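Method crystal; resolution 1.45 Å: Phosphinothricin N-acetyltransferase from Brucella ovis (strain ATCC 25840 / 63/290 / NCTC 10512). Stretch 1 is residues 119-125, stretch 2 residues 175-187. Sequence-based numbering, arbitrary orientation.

Stretch 1 (119-125) ALGFRQL
Stretch 2, residues 175-187: GGRSTEPGPSPLS

The C-terminal tail, without regular helix or strand, packs against the segment leaving a helix through two patches: an arginine clasped by backbone carbonyls and a small apolar cluster around Pro185. Gly121 (phi/psi 98/10) is the first residue after the helix to leave helical phi/psi, in a Schellman motif, and Phe122 (-66/156) and Arg123 (-110/-20) lead into the strand at Gln124. CA atoms lie closest at Arg123–Gly176 (4.7 Å) and Gly121–Pro185 (5.5 Å). Arg123, its CA-to-CB bond toward the tail, is m, m, t with chi4 at 88°. Its NH1 donates to Gly176 O (2.9 Å) and Thr179 O (3.0 Å), and its NH2 to Glu180 O (3.0 Å). These carbonyls lie near the guanidinium plane, where N-H bonds point, while Pro181 CA covers one face, 3.4 Å from Arg123 NH2. In a type II' turn, Gly175–Ser178, closed by a hydrogen bond from Ser178 N to Gly175 O (3.0 Å), Gly176 CA lies 3.5 Å from Arg123 O in a CA-H...O contact. At the other patch, CB of Pro185, whose ring is C-gamma exo, sits over one face of the Phe122 ring (chi1 m, chi2 -89°), 3.9 Å from its centroid, a CH-pi contact. Leu186 (m, t; phi/psi 65/23) places CD1 at the ring edge, 4.0 Å from Phe122 CZ, and CD2 4.1 Å from Leu120 CD2. One water donates to Leu120 O (2.9 Å) and accepts from Leu186 N (2.8 Å), bridging the backbones.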

# COMPACT_ATOMS: atom_id res chain seq x y z
N ALA A 119 -11.64 11.66 15.52
CA ALA A 119 -11.29 12.18 16.84
C ALA A 119 -9.80 12.08 17.11
O ALA A 119 -9.26 12.86 17.90
CB ALA A 119 -12.11 11.48 17.92
N LEU A 120 -9.11 11.14 16.45
CA LEU A 120 -7.67 10.98 16.62
C LEU A 120 -6.85 11.97 15.78
O LEU A 120 -5.64 12.05 15.97
CB LEU A 120 -7.26 9.54 16.32
CG LEU A 120 -7.71 8.48 17.32
CD1 LEU A 120 -7.46 7.06 16.81
CD2 LEU A 120 -7.06 8.67 18.69
N GLY A 121 -7.48 12.72 14.88
CA GLY A 121 -6.80 13.77 14.15
C GLY A 121 -6.31 13.40 12.77
O GLY A 121 -5.57 14.18 12.16
N PHE A 122 -6.71 12.24 12.25
CA PHE A 122 -6.35 11.88 10.89
C PHE A 122 -7.03 12.80 9.88
O PHE A 122 -8.07 13.42 10.16
CB PHE A 122 -6.71 10.41 10.61
CG PHE A 122 -5.78 9.44 11.26
CD1 PHE A 122 -4.64 9.01 10.59
CD2 PHE A 122 -6.01 8.97 12.54
CE1 PHE A 122 -3.76 8.13 11.20
CE2 PHE A 122 -5.15 8.08 13.14
CZ PHE A 122 -4.02 7.67 12.48
N ARG A 123 -6.42 12.90 8.70
CA ARG A 123 -6.92 13.78 7.65
C ARG A 123 -7.50 13.04 6.45
O ARG A 123 -8.27 13.65 5.69
CB ARG A 123 -5.81 14.75 7.18
CG ARG A 123 -5.37 15.77 8.23
CD ARG A 123 -6.53 16.66 8.62
NE ARG A 123 -6.15 17.76 9.51
CZ ARG A 123 -5.72 18.94 9.09
NH1 ARG A 123 -5.61 19.18 7.79
NH2 ARG A 123 -5.40 19.88 9.98
N GLN A 124 -7.16 11.77 6.25
CA GLN A 124 -7.74 10.97 5.17
C GLN A 124 -7.95 9.55 5.66
O GLN A 124 -7.10 9.01 6.38
CB GLN A 124 -6.80 10.91 3.94
CG GLN A 124 -6.38 12.26 3.39
CD GLN A 124 -7.48 13.02 2.66
OE1 GLN A 124 -7.39 14.25 2.51
NE2 GLN A 124 -8.50 12.31 2.20
N LEU A 125 -9.07 8.95 5.27
CA LEU A 125 -9.34 7.54 5.53
C LEU A 125 -9.43 6.83 4.18
O LEU A 125 -10.21 7.24 3.31
CB LEU A 125 -10.63 7.38 6.34
CG LEU A 125 -11.02 5.95 6.75
CD1 LEU A 125 -9.90 5.27 7.54
CD2 LEU A 125 -12.32 5.98 7.55
N GLY A 175 -10.87 18.47 7.67
CA GLY A 175 -10.44 19.42 6.68
C GLY A 175 -9.57 18.86 5.57
O GLY A 175 -9.24 19.61 4.64
N GLY A 176 -9.19 17.59 5.65
CA GLY A 176 -8.45 16.98 4.55
C GLY A 176 -7.10 17.65 4.36
O GLY A 176 -6.31 17.80 5.30
N ARG A 177 -6.82 18.06 3.12
CA ARG A 177 -5.61 18.79 2.80
C ARG A 177 -5.85 20.28 2.61
O ARG A 177 -5.02 20.97 2.01
CB ARG A 177 -4.88 18.16 1.59
CG ARG A 177 -5.72 17.97 0.32
CD ARG A 177 -4.80 17.83 -0.90
NE ARG A 177 -4.09 19.09 -1.17
CZ ARG A 177 -2.96 19.19 -1.85
NH1 ARG A 177 -2.37 18.10 -2.35
NH2 ARG A 177 -2.40 20.38 -2.03
N SER A 178 -6.96 20.80 3.13
CA SER A 178 -7.31 22.21 2.97
C SER A 178 -6.73 23.11 4.05
O SER A 178 -6.78 24.34 3.91
CB SER A 178 -8.84 22.38 2.93
OG SER A 178 -9.42 22.16 4.20
N THR A 179 -6.17 22.54 5.12
CA THR A 179 -5.51 23.31 6.17
C THR A 179 -4.22 22.60 6.56
O THR A 179 -4.08 21.39 6.37
CB THR A 179 -6.38 23.41 7.43
OG1 THR A 179 -6.63 22.09 7.93
CG2 THR A 179 -7.69 24.11 7.13
N GLU A 180 -3.28 23.35 7.12
CA GLU A 180 -2.06 22.73 7.62
C GLU A 180 -2.40 21.77 8.76
O GLU A 180 -3.32 22.04 9.54
CB GLU A 180 -1.10 23.81 8.13
N PRO A 181 -1.70 20.65 8.88
CA PRO A 181 -1.98 19.72 9.97
C PRO A 181 -1.37 20.21 11.28
O PRO A 181 -0.51 21.10 11.31
CB PRO A 181 -1.29 18.43 9.52
CG PRO A 181 -0.15 18.91 8.70
CD PRO A 181 -0.63 20.15 7.99
N GLY A 182 -1.85 19.62 12.36
CA GLY A 182 -1.21 19.76 13.65
C GLY A 182 -0.24 18.62 13.87
O GLY A 182 0.23 17.99 12.92
N PRO A 183 0.08 18.33 15.13
CA PRO A 183 0.95 17.19 15.43
C PRO A 183 0.36 15.91 14.85
O PRO A 183 -0.86 15.76 14.74
CB PRO A 183 0.96 17.14 16.96
CG PRO A 183 0.65 18.54 17.37
CD PRO A 183 -0.31 19.06 16.35
N SER A 184 1.23 15.00 14.46
CA SER A 184 0.76 13.77 13.84
C SER A 184 -0.08 12.99 14.84
O SER A 184 0.19 13.01 16.04
CB SER A 184 1.94 12.92 13.35
OG SER A 184 2.60 12.29 14.43
N PRO A 185 -1.14 12.32 14.38
CA PRO A 185 -1.95 11.51 15.30
C PRO A 185 -1.11 10.42 15.94
O PRO A 185 -0.10 9.96 15.39
CB PRO A 185 -3.02 10.91 14.38
CG PRO A 185 -3.11 11.85 13.23
CD PRO A 185 -1.70 12.34 13.02
N LEU A 186 -1.52 10.01 17.14
CA LEU A 186 -0.94 8.86 17.83
C LEU A 186 0.52 9.08 18.22
O LEU A 186 1.26 8.11 18.41
CB LEU A 186 -1.11 7.56 17.03
CG LEU A 186 -2.53 7.20 16.61
CD1 LEU A 186 -2.53 5.93 15.78
CD2 LEU A 186 -3.43 7.05 17.82
N SER A 187 0.95 10.33 18.34
CA SER A 187 2.32 10.63 18.72
C SER A 187 2.38 11.08 20.17
O SER A 187 3.33 10.77 20.90
CB SER A 187 2.93 11.69 17.80
OG SER A 187 2.21 12.91 17.85
OXT SER A 187 1.48 11.77 20.66
O HOH W 1 -3.85 11.25 18.14